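Local coordinates for protein phosphonate monoester hydrolase (Ruegeria pomeroyi, PDB 4UPK) that is a phosphonate monoester hydrolase of the sulfatase family, within the alkaline phosphatase clan, at residues 281-293 / 350-362. Sequence-based numbering, arbitrary orientation.
Sequences GPATRYSSPASFV and EMLGDRHSWGKMT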
loop_
_atom_site.group_PDB
_atom_site.type_symbol
_atom_site.label_atom_id
_atom_site.label_comp_id
_atom_site.label_asym_id
_atom_site.label_seq_id
_atom_site.Cartn_x
_atom_site.Cartn_y
_atom_site.Cartn_z
ATOM N N GLY A 281 -40.164 22.441 -2.209
ATOM C CA GLY A 281 -40.566 22.539 -3.606
ATOM C C GLY A 281 -39.905 21.380 -4.318
ATOM O O GLY A 281 -40.589 20.399 -4.633
ATOM N N PRO A 282 -38.548 21.405 -4.458
ATOM C CA PRO A 282 -37.840 20.258 -5.068
ATOM C C PRO A 282 -37.993 18.938 -4.299
ATOM O O PRO A 282 -38.018 17.888 -4.922
ATOM C CB PRO A 282 -36.382 20.729 -5.084
ATOM C CG PRO A 282 -36.459 22.234 -5.075
ATOM C CD PRO A 282 -37.596 22.497 -4.149
ATOM N N ALA A 283 -38.114 18.999 -2.956
ATOM C CA ALA A 283 -38.280 17.845 -2.088
ATOM C C ALA A 283 -39.611 17.108 -2.277
ATOM O O ALA A 283 -39.608 15.880 -2.248
ATOM C CB ALA A 283 -38.059 18.234 -0.630
ATOM N N THR A 284 -40.744 17.819 -2.510
ATOM C CA THR A 284 -42.019 17.125 -2.792
ATOM C C THR A 284 -42.031 16.670 -4.272
ATOM O O THR A 284 -42.859 15.854 -4.650
ATOM C CB THR A 284 -43.286 17.998 -2.463
ATOM O OG1 THR A 284 -43.216 19.259 -3.133
ATOM C CG2 THR A 284 -43.499 18.206 -0.991
ATOM N N ARG A 285 -41.140 17.224 -5.109
ATOM C CA ARG A 285 -41.088 16.928 -6.543
ATOM C C ARG A 285 -40.073 15.833 -6.904
ATOM O O ARG A 285 -40.128 15.332 -8.022
ATOM C CB ARG A 285 -40.811 18.220 -7.343
ATOM C CG ARG A 285 -42.064 19.043 -7.708
ATOM C CD ARG A 285 -41.803 20.549 -7.850
ATOM N NE ARG A 285 -40.497 20.848 -8.444
ATOM C CZ ARG A 285 -39.730 21.887 -8.123
ATOM N NH1 ARG A 285 -40.149 22.785 -7.233
ATOM N NH2 ARG A 285 -38.546 22.050 -8.704
ATOM N N TYR A 286 -39.171 15.459 -5.955
ATOM C CA TYR A 286 -38.092 14.459 -6.095
ATOM C C TYR A 286 -38.640 13.044 -6.296
ATOM O O TYR A 286 -38.156 12.338 -7.189
ATOM C CB TYR A 286 -37.154 14.538 -4.871
ATOM C CG TYR A 286 -35.880 13.716 -4.957
ATOM C CD1 TYR A 286 -34.731 14.232 -5.543
ATOM C CD2 TYR A 286 -35.803 12.449 -4.387
ATOM C CE1 TYR A 286 -33.557 13.486 -5.611
ATOM C CE2 TYR A 286 -34.639 11.688 -4.467
ATOM C CZ TYR A 286 -33.516 12.215 -5.068
ATOM O OH TYR A 286 -32.362 11.473 -5.112
ATOM N N SER A 287 -39.624 12.628 -5.454
ATOM C CA SER A 287 -40.305 11.319 -5.493
ATOM C C SER A 287 -41.811 11.515 -5.564
ATOM O O SER A 287 -42.321 12.580 -5.208
ATOM C CB SER A 287 -39.956 10.475 -4.269
ATOM O OG SER A 287 -38.604 10.045 -4.282
ATOM N N SER A 288 -42.527 10.483 -6.030
ATOM C CA SER A 288 -43.987 10.514 -6.179
ATOM C C SER A 288 -44.531 9.083 -6.182
ATOM O O SER A 288 -43.745 8.147 -6.368
ATOM C CB SER A 288 -44.388 11.240 -7.477
ATOM O OG SER A 288 -43.987 10.552 -8.651
ATOM N N PRO A 289 -45.861 8.876 -6.006
ATOM C CA PRO A 289 -46.404 7.510 -6.102
ATOM C C PRO A 289 -46.012 6.812 -7.418
ATOM O O PRO A 289 -45.629 5.638 -7.385
ATOM C CB PRO A 289 -47.913 7.731 -5.985
ATOM C CG PRO A 289 -48.059 9.008 -5.257
ATOM C CD PRO A 289 -46.934 9.854 -5.741
ATOM N N ALA A 290 -46.020 7.569 -8.564
ATOM C CA ALA A 290 -45.638 7.111 -9.917
ATOM C C ALA A 290 -44.192 6.595 -9.998
ATOM O O ALA A 290 -43.914 5.713 -10.821
ATOM C CB ALA A 290 -45.846 8.218 -10.939
ATOM N N SER A 291 -43.277 7.123 -9.158
ATOM C CA SER A 291 -41.881 6.668 -9.149
ATOM C C SER A 291 -41.637 5.522 -8.147
ATOM O O SER A 291 -40.566 4.929 -8.156
ATOM C CB SER A 291 -40.923 7.840 -8.906
ATOM O OG SER A 291 -41.002 8.330 -7.576
ATOM N N PHE A 292 -42.628 5.213 -7.299
ATOM C CA PHE A 292 -42.570 4.181 -6.252
ATOM C C PHE A 292 -43.147 2.808 -6.650
ATOM O O PHE A 292 -43.199 1.900 -5.813
ATOM C CB PHE A 292 -43.261 4.703 -4.978
ATOM C CG PHE A 292 -42.327 5.193 -3.908
ATOM C CD1 PHE A 292 -41.371 6.160 -4.186
ATOM C CD2 PHE A 292 -42.414 4.698 -2.610
ATOM C CE1 PHE A 292 -40.490 6.594 -3.198
ATOM C CE2 PHE A 292 -41.540 5.144 -1.619
ATOM C CZ PHE A 292 -40.580 6.079 -1.922
ATOM N N VAL A 293 -43.572 2.663 -7.922
ATOM C CA VAL A 293 -44.158 1.440 -8.488
ATOM C C VAL A 293 -43.729 1.317 -9.974
ATOM O O VAL A 293 -43.349 2.314 -10.562
ATOM C CB VAL A 293 -45.728 1.391 -8.358
ATOM C CG1 VAL A 293 -46.191 1.235 -6.916
ATOM C CG2 VAL A 293 -46.400 2.583 -9.026
ATOM N N GLU A 350 -39.008 6.483 5.709
ATOM C CA GLU A 350 -39.785 6.633 4.494
ATOM C C GLU A 350 -40.888 7.623 4.812
ATOM O O GLU A 350 -41.592 7.405 5.789
ATOM C CB GLU A 350 -40.407 5.243 4.160
ATOM C CG GLU A 350 -41.383 5.192 2.996
ATOM C CD GLU A 350 -40.983 5.967 1.761
ATOM O OE1 GLU A 350 -39.911 5.662 1.207
ATOM O OE2 GLU A 350 -41.676 6.950 1.417
ATOM N N MET A 351 -41.042 8.704 4.007
ATOM C CA MET A 351 -42.120 9.702 4.221
ATOM C C MET A 351 -43.510 9.104 4.068
ATOM O O MET A 351 -44.393 9.410 4.867
ATOM C CB MET A 351 -41.935 10.945 3.354
ATOM C CG MET A 351 -40.742 11.775 3.784
ATOM S SD MET A 351 -40.721 12.277 5.530
ATOM C CE MET A 351 -42.132 13.460 5.569
ATOM N N LEU A 352 -43.688 8.216 3.074
ATOM C CA LEU A 352 -44.918 7.468 2.813
ATOM C C LEU A 352 -46.163 8.364 2.580
ATOM O O LEU A 352 -47.278 8.040 3.002
ATOM C CB LEU A 352 -45.126 6.435 3.935
ATOM C CG LEU A 352 -45.784 5.131 3.553
ATOM C CD1 LEU A 352 -44.844 4.266 2.736
ATOM C CD2 LEU A 352 -46.274 4.398 4.794
ATOM N N GLY A 353 -45.947 9.484 1.889
ATOM C CA GLY A 353 -47.025 10.416 1.581
ATOM C C GLY A 353 -47.111 11.558 2.566
ATOM O O GLY A 353 -47.779 12.556 2.289
ATOM N N ASP A 354 -46.455 11.404 3.745
ATOM C CA ASP A 354 -46.429 12.435 4.778
ATOM C C ASP A 354 -45.815 13.685 4.187
ATOM O O ASP A 354 -44.788 13.590 3.506
ATOM C CB ASP A 354 -45.618 11.985 6.022
ATOM C CG ASP A 354 -46.334 11.039 6.973
ATOM O OD1 ASP A 354 -47.471 10.627 6.662
ATOM O OD2 ASP A 354 -45.749 10.701 8.026
ATOM N N ARG A 355 -46.463 14.854 4.420
ATOM C CA ARG A 355 -46.011 16.187 3.978
ATOM C C ARG A 355 -45.882 16.300 2.446
ATOM O O ARG A 355 -44.987 16.990 1.944
ATOM C CB ARG A 355 -44.693 16.600 4.699
ATOM C CG ARG A 355 -44.652 16.305 6.204
ATOM C CD ARG A 355 -45.837 16.917 6.955
ATOM N NE ARG A 355 -45.873 18.376 6.789
ATOM C CZ ARG A 355 -45.216 19.240 7.554
ATOM N NH1 ARG A 355 -44.483 18.812 8.577
ATOM N NH2 ARG A 355 -45.296 20.540 7.314
ATOM N N HIS A 356 -46.760 15.588 1.724
ATOM C CA HIS A 356 -46.860 15.491 0.251
ATOM C C HIS A 356 -45.566 14.997 -0.403
ATOM O O HIS A 356 -45.256 15.386 -1.527
ATOM C CB HIS A 356 -47.400 16.801 -0.366
ATOM C CG HIS A 356 -48.768 17.158 0.117
ATOM N ND1 HIS A 356 -49.896 16.673 -0.508
ATOM C CD2 HIS A 356 -49.146 17.924 1.166
ATOM C CE1 HIS A 356 -50.925 17.176 0.159
ATOM N NE2 HIS A 356 -50.519 17.929 1.182
ATOM N N SER A 357 -44.822 14.132 0.319
ATOM C CA SER A 357 -43.548 13.606 -0.128
ATOM C C SER A 357 -43.377 12.105 0.107
ATOM O O SER A 357 -44.081 11.522 0.934
ATOM C CB SER A 357 -42.389 14.410 0.456
ATOM O OG SER A 357 -42.385 14.311 1.863
ATOM N N TRP A 358 -42.455 11.485 -0.657
ATOM C CA TRP A 358 -42.141 10.064 -0.632
ATOM C C TRP A 358 -40.640 9.927 -0.569
ATOM O O TRP A 358 -39.922 10.853 -0.960
ATOM C CB TRP A 358 -42.703 9.383 -1.893
ATOM C CG TRP A 358 -44.202 9.406 -1.940
ATOM C CD1 TRP A 358 -44.987 10.460 -2.300
ATOM C CD2 TRP A 358 -45.086 8.389 -1.458
ATOM N NE1 TRP A 358 -46.303 10.170 -2.059
ATOM C CE2 TRP A 358 -46.400 8.885 -1.592
ATOM C CE3 TRP A 358 -44.899 7.091 -0.941
ATOM C CZ2 TRP A 358 -47.526 8.125 -1.257
ATOM C CZ3 TRP A 358 -46.015 6.342 -0.593
ATOM C CH2 TRP A 358 -47.310 6.861 -0.741
ATOM N N GLY A 359 -40.174 8.793 -0.052
ATOM C CA GLY A 359 -38.752 8.514 0.119
ATOM C C GLY A 359 -38.139 9.097 1.384
ATOM O O GLY A 359 -38.800 9.215 2.422
ATOM N N LYS A 360 -36.853 9.492 1.289
ATOM C CA LYS A 360 -36.079 9.996 2.427
ATOM C C LYS A 360 -35.176 11.214 2.118
ATOM O O LYS A 360 -34.399 11.598 2.981
ATOM C CB LYS A 360 -35.326 8.825 3.106
ATOM C CG LYS A 360 -34.351 8.058 2.224
ATOM C CD LYS A 360 -35.013 7.087 1.293
ATOM C CE LYS A 360 -33.986 6.284 0.585
ATOM N NZ LYS A 360 -34.542 5.709 -0.660
ATOM N N MET A 361 -35.296 11.834 0.911
ATOM C CA MET A 361 -34.531 13.042 0.530
ATOM C C MET A 361 -35.273 14.301 1.029
ATOM O O MET A 361 -35.825 15.081 0.250
ATOM C CB MET A 361 -34.223 13.109 -0.982
ATOM C CG MET A 361 -33.095 12.167 -1.418
ATOM S SD MET A 361 -31.427 12.497 -0.761
ATOM C CE MET A 361 -31.049 14.046 -1.604
ATOM N N THR A 362 -35.319 14.437 2.364
ATOM C CA THR A 362 -35.986 15.511 3.100
ATOM C C THR A 362 -35.337 15.685 4.483
ATOM O O THR A 362 -34.346 15.014 4.788
ATOM C CB THR A 362 -37.523 15.300 3.125
ATOM O OG1 THR A 362 -38.131 16.458 3.674
ATOM C CG2 THR A 362 -37.942 14.068 3.912
HETATM O O HOH W 1 -41.638 13.547 -2.839
HETATM O O HOH W 2 -37.714 14.426 -1.574
HETATM O O HOH W 3 -37.480 11.839 -1.562
HETATM O O HOH W 4 -44.309 13.397 -3.241
#
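Trp358 packs against Phe292, Pro289 and Ser287 and has the largest share of the contact between residues 281-293 and the loop 350-362. Its CB lies over one face of the Phe292 ring, a CH-pi contact, and also touches Ser287 CB. With CG anti to the carbonyl carbon (chi1 -65°), the indole runs back toward the 3-10 segment: CD1 meets Ser288 CA, Trp358 NE1 lies 3.7 Å from Pro289 CD, and CE2 and CZ2 reach Pro289 CG. At the indole edge away from NE1, Trp358 CE3 comes 3.8 Å from Phe292 CD2. The rings of Trp358 and Phe292 stack edge-to-face, planes at 62°, the indole edge toward the phenyl face. The indole face opposite Pro289 is covered by the peptide of Leu352 and Gly353. Phe292 CZ in turn meets Glu350 OE1 edge-on at 3.2 Å, while Glu350 OE2 accepts hydrogen bonds from Gly359 N on its syn side and Leu352 N on its anti side, which fix the carboxylate's rotation. Met361 CB packs over the Tyr286 face, its sulfur oblique in a Met-aromatic contact. Waters bridge the segments, one linking Ala283 O to Met361 O. The buried Trp358-Phe292 pair joins the turn after helix 280-286 to the loop between strands 340-346 and 372-375 in this alkaline-phosphatase-like fold.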